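PDB 1Y56: sarcosine oxidase from Pyrococcus horikoshii, which probably oxidises L-proline at its FAD, as the beta subunit of a dehydrogenase complex that also contains FMN and ATP. Local coordinates for residues I125-E133 with F288-K296. Sequence-based numbering, arbitrary orientation.
Sequences IVPLLDISE and FTKIIPALK
D130 meets I291 and P293 where helix 278-291 ends. D130 N donates to I291 O at 3.2 Å, in a nearly straight bond (166° at the hydrogen). This is the one direct hydrogen bond between the two segments. The side chain of D130 then runs across the proline ring at about a right angle. D130 CB packs on P293 CD at 3.6 Å and also touches P293 CG. D130 CG lies anti to the backbone N (chi1 178°), which carries the carboxylate onward to S132. D130 OD1 stays near the proline, 4.1 Å from P293 CG. D130 OD2 accepts two bonds from one face of its plane: S132 N at 3.0 Å and S132 OG at 2.7 Å. The first closes an Asx turn. With an alanine here, S132 N and OG would probably lose their shared acceptor and the turn would be less fixed. The rest of the contact is largely apolar. L128 CB meets I292 CD1 at 3.7 Å, and L128 CD1 reaches A294 CB at 3.9 Å. L129 CD1 lies against I291 CD1 and I292 CG2. The contact thus joins the loop between helix 119-124 and strand 136-140 to the end of helix 278-291 and the 3-10 turn that follows. L129 and I291 both rest on L90 of strand 87-91, and I291 also on L252 of strand 250-253, in the same mixed sheet. L128 and A294 pack on E95 of the neighbouring PH1363 chain.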
loop_
_atom_site.group_PDB
_atom_site.type_symbol
_atom_site.label_atom_id
_atom_site.label_comp_id
_atom_site.label_asym_id
_atom_site.label_seq_id
_atom_site.Cartn_x
_atom_site.Cartn_y
_atom_site.Cartn_z
ATOM N N ILE B 125 61.895 -2.514 -27.816
ATOM C CA ILE B 125 60.972 -2.306 -26.700
ATOM C C ILE B 125 59.599 -2.435 -27.351
ATOM O O ILE B 125 59.411 -1.935 -28.455
ATOM C CB ILE B 125 61.082 -0.863 -26.164
ATOM C CG1 ILE B 125 62.526 -0.346 -26.247
ATOM C CG2 ILE B 125 60.537 -0.784 -24.757
ATOM C CD1 ILE B 125 62.686 1.139 -25.979
ATOM N N VAL B 126 58.633 -3.093 -26.726
ATOM C CA VAL B 126 57.283 -3.197 -27.359
ATOM C C VAL B 126 57.277 -3.721 -28.820
ATOM O O VAL B 126 56.978 -2.976 -29.753
ATOM C CB VAL B 126 56.475 -1.850 -27.323
ATOM C CG1 VAL B 126 54.985 -2.134 -27.397
ATOM C CG2 VAL B 126 56.777 -1.050 -26.076
ATOM N N PRO B 127 57.599 -5.010 -29.017
ATOM C CA PRO B 127 57.609 -5.565 -30.372
ATOM C C PRO B 127 56.310 -5.420 -31.167
ATOM O O PRO B 127 56.368 -5.365 -32.391
ATOM C CB PRO B 127 57.931 -7.042 -30.142
ATOM C CG PRO B 127 58.640 -7.072 -28.837
ATOM C CD PRO B 127 57.994 -6.018 -28.013
ATOM N N LEU B 128 55.161 -5.342 -30.490
ATOM C CA LEU B 128 53.840 -5.284 -31.171
ATOM C C LEU B 128 53.400 -3.899 -31.666
ATOM O O LEU B 128 52.333 -3.760 -32.281
ATOM C CB LEU B 128 52.739 -5.867 -30.288
ATOM C CG LEU B 128 52.724 -7.370 -30.046
ATOM C CD1 LEU B 128 51.565 -7.721 -29.152
ATOM C CD2 LEU B 128 52.610 -8.090 -31.351
ATOM N N LEU B 129 54.218 -2.887 -31.379
ATOM C CA LEU B 129 54.017 -1.536 -31.879
ATOM C C LEU B 129 53.946 -1.508 -33.401
ATOM O O LEU B 129 54.818 -2.075 -34.065
ATOM C CB LEU B 129 55.195 -0.692 -31.440
ATOM C CG LEU B 129 54.924 0.679 -30.854
ATOM C CD1 LEU B 129 53.753 0.627 -29.896
ATOM C CD2 LEU B 129 56.186 1.130 -30.136
ATOM N N ASP B 130 52.914 -0.872 -33.960
ATOM C CA ASP B 130 52.892 -0.620 -35.404
ATOM C C ASP B 130 53.776 0.573 -35.683
ATOM O O ASP B 130 53.519 1.675 -35.185
ATOM C CB ASP B 130 51.485 -0.352 -35.930
ATOM C CG ASP B 130 51.461 -0.029 -37.430
ATOM O OD1 ASP B 130 50.358 0.219 -37.961
ATOM O OD2 ASP B 130 52.529 -0.016 -38.083
ATOM N N ILE B 131 54.814 0.361 -36.486
ATOM C CA ILE B 131 55.859 1.366 -36.603
ATOM C C ILE B 131 55.721 2.223 -37.855
ATOM O O ILE B 131 56.435 3.202 -38.028
ATOM C CB ILE B 131 57.280 0.723 -36.368
ATOM C CG1 ILE B 131 58.006 1.508 -35.292
ATOM C CG2 ILE B 131 58.122 0.533 -37.648
ATOM C CD1 ILE B 131 57.163 1.690 -34.039
ATOM N N SER B 132 54.736 1.884 -38.678
ATOM C CA SER B 132 54.621 2.414 -40.035
ATOM C C SER B 132 54.543 3.919 -40.175
ATOM O O SER B 132 54.997 4.443 -41.182
ATOM C CB SER B 132 53.488 1.737 -40.824
ATOM O OG SER B 132 52.288 1.704 -40.089
ATOM N N GLU B 133 53.977 4.628 -39.209
ATOM C CA GLU B 133 53.947 6.093 -39.343
ATOM C C GLU B 133 54.608 6.862 -38.202
ATOM O O GLU B 133 54.524 8.090 -38.146
ATOM C CB GLU B 133 52.537 6.606 -39.628
ATOM C CG GLU B 133 51.468 6.110 -38.677
ATOM C CD GLU B 133 50.052 6.429 -39.161
ATOM O OE1 GLU B 133 49.138 5.612 -38.875
ATOM O OE2 GLU B 133 49.848 7.490 -39.819
ATOM N N PHE B 288 43.705 2.794 -29.634
ATOM C CA PHE B 288 44.593 1.724 -29.201
ATOM C C PHE B 288 44.995 0.851 -30.375
ATOM O O PHE B 288 46.176 0.530 -30.540
ATOM C CB PHE B 288 43.907 0.879 -28.130
ATOM C CG PHE B 288 44.021 1.431 -26.736
ATOM C CD1 PHE B 288 44.327 2.763 -26.508
ATOM C CD2 PHE B 288 43.797 0.608 -25.637
ATOM C CE1 PHE B 288 44.431 3.266 -25.197
ATOM C CE2 PHE B 288 43.883 1.108 -24.328
ATOM C CZ PHE B 288 44.202 2.440 -24.113
ATOM N N THR B 289 44.016 0.504 -31.208
ATOM C CA THR B 289 44.221 -0.451 -32.291
ATOM C C THR B 289 44.977 0.161 -33.467
ATOM O O THR B 289 45.492 -0.562 -34.332
ATOM C CB THR B 289 42.895 -1.066 -32.766
ATOM O OG1 THR B 289 42.018 -0.028 -33.221
ATOM C CG2 THR B 289 42.230 -1.838 -31.630
ATOM N N LYS B 290 45.024 1.493 -33.501
ATOM C CA LYS B 290 45.894 2.224 -34.420
ATOM C C LYS B 290 47.325 2.098 -33.939
ATOM O O LYS B 290 48.241 1.947 -34.759
ATOM C CB LYS B 290 45.543 3.710 -34.452
ATOM C CG LYS B 290 44.465 4.111 -35.417
ATOM C CD LYS B 290 45.008 4.274 -36.833
ATOM C CE LYS B 290 44.579 3.116 -37.734
ATOM N NZ LYS B 290 44.289 3.652 -39.085
ATOM N N ILE B 291 47.516 2.179 -32.614
ATOM C CA ILE B 291 48.869 2.225 -32.041
ATOM C C ILE B 291 49.483 0.818 -31.901
ATOM O O ILE B 291 50.625 0.611 -32.309
ATOM C CB ILE B 291 49.040 3.186 -30.766
ATOM C CG1 ILE B 291 49.403 2.422 -29.519
ATOM C CG2 ILE B 291 47.873 4.136 -30.519
ATOM C CD1 ILE B 291 50.868 2.296 -29.391
ATOM N N ILE B 292 48.746 -0.138 -31.337
ATOM C CA ILE B 292 49.166 -1.535 -31.431
ATOM C C ILE B 292 47.989 -2.369 -31.950
ATOM O O ILE B 292 47.042 -2.619 -31.221
ATOM C CB ILE B 292 49.883 -2.128 -30.119
ATOM C CG1 ILE B 292 49.057 -3.183 -29.413
ATOM C CG2 ILE B 292 50.326 -1.086 -29.094
ATOM C CD1 ILE B 292 49.339 -4.588 -29.897
ATOM N N PRO B 293 48.017 -2.739 -33.247
ATOM C CA PRO B 293 47.024 -3.538 -33.979
ATOM C C PRO B 293 46.596 -4.884 -33.387
ATOM O O PRO B 293 45.461 -5.307 -33.628
ATOM C CB PRO B 293 47.705 -3.774 -35.328
ATOM C CG PRO B 293 48.501 -2.570 -35.517
ATOM C CD PRO B 293 49.087 -2.300 -34.159
ATOM N N ALA B 294 47.479 -5.562 -32.651
ATOM C CA ALA B 294 47.130 -6.847 -32.035
ATOM C C ALA B 294 45.950 -6.725 -31.064
ATOM O O ALA B 294 45.121 -7.635 -30.960
ATOM C CB ALA B 294 48.344 -7.463 -31.341
ATOM N N LEU B 295 45.879 -5.586 -30.373
ATOM C CA LEU B 295 44.748 -5.249 -29.496
ATOM C C LEU B 295 43.367 -5.513 -30.110
ATOM O O LEU B 295 42.412 -5.764 -29.384
ATOM C CB LEU B 295 44.854 -3.801 -29.008
ATOM C CG LEU B 295 45.565 -3.441 -27.686
ATOM C CD1 LEU B 295 46.637 -4.423 -27.220
ATOM C CD2 LEU B 295 46.143 -2.026 -27.741
ATOM N N LYS B 296 43.263 -5.477 -31.439
ATOM C CA LYS B 296 42.017 -5.847 -32.132
ATOM C C LYS B 296 41.425 -7.208 -31.732
ATOM O O LYS B 296 40.206 -7.350 -31.639
ATOM C CB LYS B 296 42.206 -5.808 -33.647
ATOM C CG LYS B 296 42.314 -4.418 -34.196
ATOM C CD LYS B 296 42.351 -4.429 -35.681
ATOM C CE LYS B 296 42.670 -3.046 -36.186
ATOM N NZ LYS B 296 42.644 -2.999 -37.677
HETATM O O HOH W 1 52.019 2.565 -32.865
#